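Local atomic coordinates of MPN domain-containing protein (Archaeoglobus fulgidus, PDB entry 1OI0), a protein that probably acts as a zinc-dependent metallopeptidase of the JAB1/MPN family and binds a zinc ion. Residues Ile27-Gly32 against Met63-Thr68; Gly91-Ile96 against Trp106-Arg111. All coordinates share one frame; numbering follows the deposited sequence.

Following the chain from its N terminus, helix 8-21 precedes strand 27-32, which opens contact 1. After the excursion through strand 36-42, contact 1 closes when strand 64-72 returns antiparallel to 27-32, shutting a loop of 30 residues. Contact 2 comes later and in series with it, so the two neither nest nor cross: after helix 81-89, strand 93-98 turns back as strand 106-110 in a hairpin with nine residues between the segments. The two contacts join in one mixed sheet, because strands 64-72 and 93-98 are neighbours; T68 O lies 2.8 Å from I95 N. Their centres are about 10 Å apart.

Contact 1 of 2, residues Ile27-Gly32 against Met63-Thr68; sequences IALLSG and MKVFGT
F66 turns the CD2, CE2 and CZ atoms of its ring to the backbone of S31 and G32, with CE2 3.6 Å from G32 N and CZ next to G32 O. The two segments are neighbouring antiparallel strands of the mixed sheet of the JAB1/MPN domain, their short axes at 153°, and a beta bulge interrupts their pairing. L30 faces G67 but S31 faces V65, so F66 is the extra residue, and its backbone departs from extended strand geometry. Even so, F66 N donates to L30 O at 2.8 Å, and L30 N donates to G67 O from well above the carbonyl plane, 52° out of it. Beyond the bulge G32 and K64 form a hydrogen-bonded pair in which K64 N to G32 O is the firmer bond and G32 N to K64 O, at 3.3 Å, is weak. A side chain at G32 would meet the F66 ring, and its backbone angles already call for glycine, as do those of G67. With CG anti to its carbonyl carbon, L30 carries CG to T68 C and O, and from there CD1 comes to 3.4 Å from T68 O. On the other face of the sheet, L29 and T68 cross obliquely: CD2 of L29 lies against CG2 of T68, while CB of L29 is the atom nearest V65 CG1. F90 covers L29 and T68 there, and the side chain of T68 lies about 5 Å from that of the zinc ligand H70. At the far end M63, bent at chi2 and chi3, brings its CE to 3.6 Å from G32 C.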
# COMPACT_ATOMS: atom_id res chain seq x y z
N ILE A 27 -2.59 7.44 3.54
CA ILE A 27 -1.48 6.61 3.94
C ILE A 27 -1.91 5.77 5.13
O ILE A 27 -2.69 6.22 5.97
CB ILE A 27 -0.22 7.44 4.31
CG1 ILE A 27 0.98 6.50 4.54
CG2 ILE A 27 -0.48 8.28 5.54
CD1 ILE A 27 2.33 7.22 4.63
N ALA A 28 -1.41 4.54 5.18
CA ALA A 28 -1.73 3.63 6.26
C ALA A 28 -0.67 2.53 6.29
O ALA A 28 0.14 2.42 5.38
CB ALA A 28 -3.10 3.01 6.05
N LEU A 29 -0.69 1.74 7.36
CA LEU A 29 0.25 0.64 7.49
C LEU A 29 -0.49 -0.63 7.08
O LEU A 29 -1.64 -0.83 7.46
CB LEU A 29 0.74 0.50 8.93
CG LEU A 29 1.41 1.73 9.53
CD1 LEU A 29 1.86 1.41 10.96
CD2 LEU A 29 2.60 2.14 8.67
N LEU A 30 0.17 -1.47 6.30
CA LEU A 30 -0.41 -2.72 5.85
C LEU A 30 -0.22 -3.74 6.97
O LEU A 30 0.88 -3.88 7.51
CB LEU A 30 0.30 -3.19 4.58
CG LEU A 30 0.13 -2.27 3.36
CD1 LEU A 30 1.10 -2.67 2.26
CD2 LEU A 30 -1.31 -2.35 2.87
N SER A 31 -1.28 -4.45 7.34
CA SER A 31 -1.18 -5.42 8.41
C SER A 31 -1.99 -6.69 8.16
O SER A 31 -2.69 -6.81 7.16
CB SER A 31 -1.62 -4.80 9.74
OG SER A 31 -2.98 -4.40 9.70
N GLY A 32 -1.86 -7.64 9.08
CA GLY A 32 -2.56 -8.90 8.97
C GLY A 32 -1.72 -10.01 9.57
O GLY A 32 -0.66 -9.74 10.14
N MET A 63 -0.81 -10.65 14.56
CA MET A 63 -0.76 -9.40 13.81
C MET A 63 0.67 -8.93 13.54
O MET A 63 1.54 -9.02 14.41
CB MET A 63 -1.52 -8.31 14.57
CG MET A 63 -3.03 -8.44 14.50
SD MET A 63 -3.68 -8.21 12.83
CE MET A 63 -3.97 -9.90 12.33
N LYS A 64 0.89 -8.42 12.33
CA LYS A 64 2.21 -7.93 11.93
C LYS A 64 2.07 -6.75 10.97
O LYS A 64 1.05 -6.61 10.29
CB LYS A 64 3.00 -9.05 11.27
CG LYS A 64 3.17 -10.28 12.15
CD LYS A 64 3.85 -11.43 11.41
CE LYS A 64 3.93 -12.66 12.31
NZ LYS A 64 4.57 -13.82 11.63
N VAL A 65 3.09 -5.91 10.92
CA VAL A 65 3.10 -4.75 10.02
C VAL A 65 3.96 -5.09 8.81
O VAL A 65 5.18 -5.14 8.89
CB VAL A 65 3.68 -3.50 10.72
CG1 VAL A 65 3.81 -2.36 9.71
CG2 VAL A 65 2.79 -3.09 11.87
N PHE A 66 3.30 -5.31 7.67
CA PHE A 66 4.01 -5.66 6.45
C PHE A 66 4.67 -4.47 5.78
O PHE A 66 5.62 -4.62 5.02
CB PHE A 66 3.05 -6.33 5.47
CG PHE A 66 2.42 -7.59 6.00
CD1 PHE A 66 3.21 -8.68 6.36
CD2 PHE A 66 1.04 -7.69 6.15
CE1 PHE A 66 2.63 -9.85 6.86
CE2 PHE A 66 0.45 -8.85 6.65
CZ PHE A 66 1.25 -9.93 7.00
N GLY A 67 4.15 -3.28 6.06
CA GLY A 67 4.73 -2.10 5.45
C GLY A 67 3.75 -0.95 5.38
O GLY A 67 2.94 -0.76 6.29
N THR A 68 3.81 -0.19 4.29
CA THR A 68 2.93 0.95 4.13
C THR A 68 2.24 0.98 2.79
O THR A 68 2.63 0.30 1.85
CB THR A 68 3.70 2.28 4.24
OG1 THR A 68 4.55 2.43 3.10
CG2 THR A 68 4.54 2.31 5.51

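Contact 2 of 2, residues Gly91-Ile96 against Trp106-Arg111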
# COMPACT_ATOMS: atom_id res chain seq x y z
N GLY A 91 9.14 -1.99 7.56
CA GLY A 91 8.24 -2.71 6.68
C GLY A 91 8.92 -3.29 5.46
O GLY A 91 9.82 -2.69 4.86
N LYS A 92 8.46 -4.48 5.08
CA LYS A 92 9.01 -5.19 3.93
C LYS A 92 8.35 -4.79 2.62
O LYS A 92 9.01 -4.71 1.58
CB LYS A 92 8.84 -6.70 4.14
CG LYS A 92 9.26 -7.20 5.52
CD LYS A 92 8.95 -8.68 5.68
CE LYS A 92 9.22 -9.16 7.09
NZ LYS A 92 8.34 -8.49 8.09
N TYR A 93 7.04 -4.52 2.66
CA TYR A 93 6.30 -4.19 1.45
C TYR A 93 5.65 -2.82 1.49
O TYR A 93 5.17 -2.38 2.53
CB TYR A 93 5.23 -5.24 1.21
CG TYR A 93 5.80 -6.64 1.17
CD1 TYR A 93 6.50 -7.09 0.06
CD2 TYR A 93 5.67 -7.49 2.26
CE1 TYR A 93 7.06 -8.36 0.03
CE2 TYR A 93 6.23 -8.76 2.25
CZ TYR A 93 6.92 -9.19 1.13
OH TYR A 93 7.47 -10.45 1.11
N HIS A 94 5.64 -2.16 0.34
CA HIS A 94 5.04 -0.84 0.25
C HIS A 94 4.25 -0.65 -1.04
O HIS A 94 4.79 -0.74 -2.14
CB HIS A 94 6.14 0.22 0.37
CG HIS A 94 6.92 0.12 1.64
ND1 HIS A 94 8.04 -0.68 1.77
CD2 HIS A 94 6.71 0.66 2.86
CE1 HIS A 94 8.48 -0.62 3.01
NE2 HIS A 94 7.69 0.18 3.70
N ILE A 95 2.96 -0.41 -0.88
CA ILE A 95 2.07 -0.22 -2.01
C ILE A 95 1.81 1.25 -2.32
O ILE A 95 1.71 2.07 -1.42
CB ILE A 95 0.71 -0.89 -1.76
CG1 ILE A 95 0.90 -2.40 -1.60
CG2 ILE A 95 -0.26 -0.56 -2.89
CD1 ILE A 95 -0.37 -3.12 -1.17
N ILE A 96 1.74 1.57 -3.60
CA ILE A 96 1.40 2.92 -4.03
C ILE A 96 0.20 2.77 -4.95
O ILE A 96 0.22 1.95 -5.87
CB ILE A 96 2.53 3.60 -4.85
CG1 ILE A 96 3.76 3.84 -3.97
CG2 ILE A 96 2.01 4.94 -5.41
CD1 ILE A 96 4.88 4.56 -4.69
N TRP A 106 -2.48 0.28 -8.91
CA TRP A 106 -1.62 0.05 -7.76
C TRP A 106 -0.40 -0.78 -8.13
O TRP A 106 -0.42 -1.55 -9.08
CB TRP A 106 -2.40 -0.68 -6.66
CG TRP A 106 -2.81 -2.08 -7.03
CD1 TRP A 106 -3.93 -2.45 -7.72
CD2 TRP A 106 -2.10 -3.29 -6.75
NE1 TRP A 106 -3.96 -3.82 -7.89
CE2 TRP A 106 -2.84 -4.35 -7.30
CE3 TRP A 106 -0.90 -3.57 -6.09
CZ2 TRP A 106 -2.43 -5.68 -7.21
CZ3 TRP A 106 -0.48 -4.90 -6.00
CH2 TRP A 106 -1.25 -5.94 -6.56
N LYS A 107 0.66 -0.59 -7.35
CA LYS A 107 1.91 -1.32 -7.53
C LYS A 107 2.55 -1.52 -6.15
O LYS A 107 2.36 -0.71 -5.25
CB LYS A 107 2.88 -0.55 -8.44
CG LYS A 107 2.35 -0.33 -9.85
CD LYS A 107 3.38 0.38 -10.71
CE LYS A 107 2.84 0.63 -12.11
NZ LYS A 107 2.45 -0.65 -12.78
N CYS A 108 3.29 -2.61 -5.98
CA CYS A 108 3.94 -2.89 -4.71
C CYS A 108 5.45 -2.89 -4.88
O CYS A 108 5.97 -3.30 -5.93
CB CYS A 108 3.48 -4.25 -4.16
SG CYS A 108 3.98 -4.58 -2.45
N TYR A 109 6.15 -2.43 -3.86
CA TYR A 109 7.61 -2.36 -3.87
C TYR A 109 8.18 -2.92 -2.57
O TYR A 109 7.48 -3.01 -1.56
CB TYR A 109 8.07 -0.90 -4.02
CG TYR A 109 7.46 -0.19 -5.21
CD1 TYR A 109 6.22 0.44 -5.12
CD2 TYR A 109 8.10 -0.20 -6.45
CE1 TYR A 109 5.63 1.03 -6.23
CE2 TYR A 109 7.52 0.38 -7.56
CZ TYR A 109 6.28 1.00 -7.45
OH TYR A 109 5.70 1.58 -8.55
N ASN A 110 9.45 -3.31 -2.60
CA ASN A 110 10.10 -3.84 -1.41
C ASN A 110 10.74 -2.70 -0.62
O ASN A 110 10.61 -1.53 -1.00
CB ASN A 110 11.15 -4.90 -1.77
CG ASN A 110 12.14 -4.41 -2.80
OD1 ASN A 110 12.54 -3.25 -2.80
ND2 ASN A 110 12.57 -5.31 -3.69
N ARG A 111 11.43 -3.03 0.46
CA ARG A 111 12.07 -2.02 1.30
C ARG A 111 13.11 -1.20 0.55
O ARG A 111 13.54 -0.15 1.02
CB ARG A 111 12.71 -2.69 2.53
CG ARG A 111 13.34 -1.73 3.53
CD ARG A 111 13.82 -2.48 4.76
NE ARG A 111 14.59 -1.63 5.66
CZ ARG A 111 15.79 -1.13 5.39
NH1 ARG A 111 16.38 -1.40 4.23
NH2 ARG A 111 16.42 -0.36 6.27
O HOH W 1 11.44 -5.77 1.50
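G91 O meets the aliphatic start of R111, CB at 3.7 Å, at the open end of this beta hairpin. K92 O and R111 N lie too badly angled to bond directly; a water bridges them, donating a hydrogen bond to K92 O (2.7 Å) and accepting one from R111 N. Y93 stands beside C108, whose sulfur lies oblique to the tyrosine ring, 5.5 Å from its centroid. H94 pairs with Y109 through two backbone bonds, H94 N to Y109 O and Y109 N to H94 O, both 2.8 Å. Its imidazole NE2 is bonded to F90 O and its ring stacks with F87, whereas ND1 is buried without a partner. I95 lies on the same face as C108; with SG anti to the backbone N (chi1 -170°), C108 sets its sulfur against both Y93 CB and I95 CG1, the latter at 3.9 Å. I96 N donates almost straight to K107 O (167° at the hydrogen), and I96 CD1 packs against CE1 of the Y109 ring at 3.9 Å, oblique to the ring. An alanine in place of Y109 would probably leave C77 O without its hydroxyl partner and open a gap beside I96 CD1 and F87. I96 also touches the zinc ligands D83, H70 and H72, so the hairpin sets an apolar side chain beside the metal site, its backbone bonded to K107 and its CD1 backed by the Y109 ring.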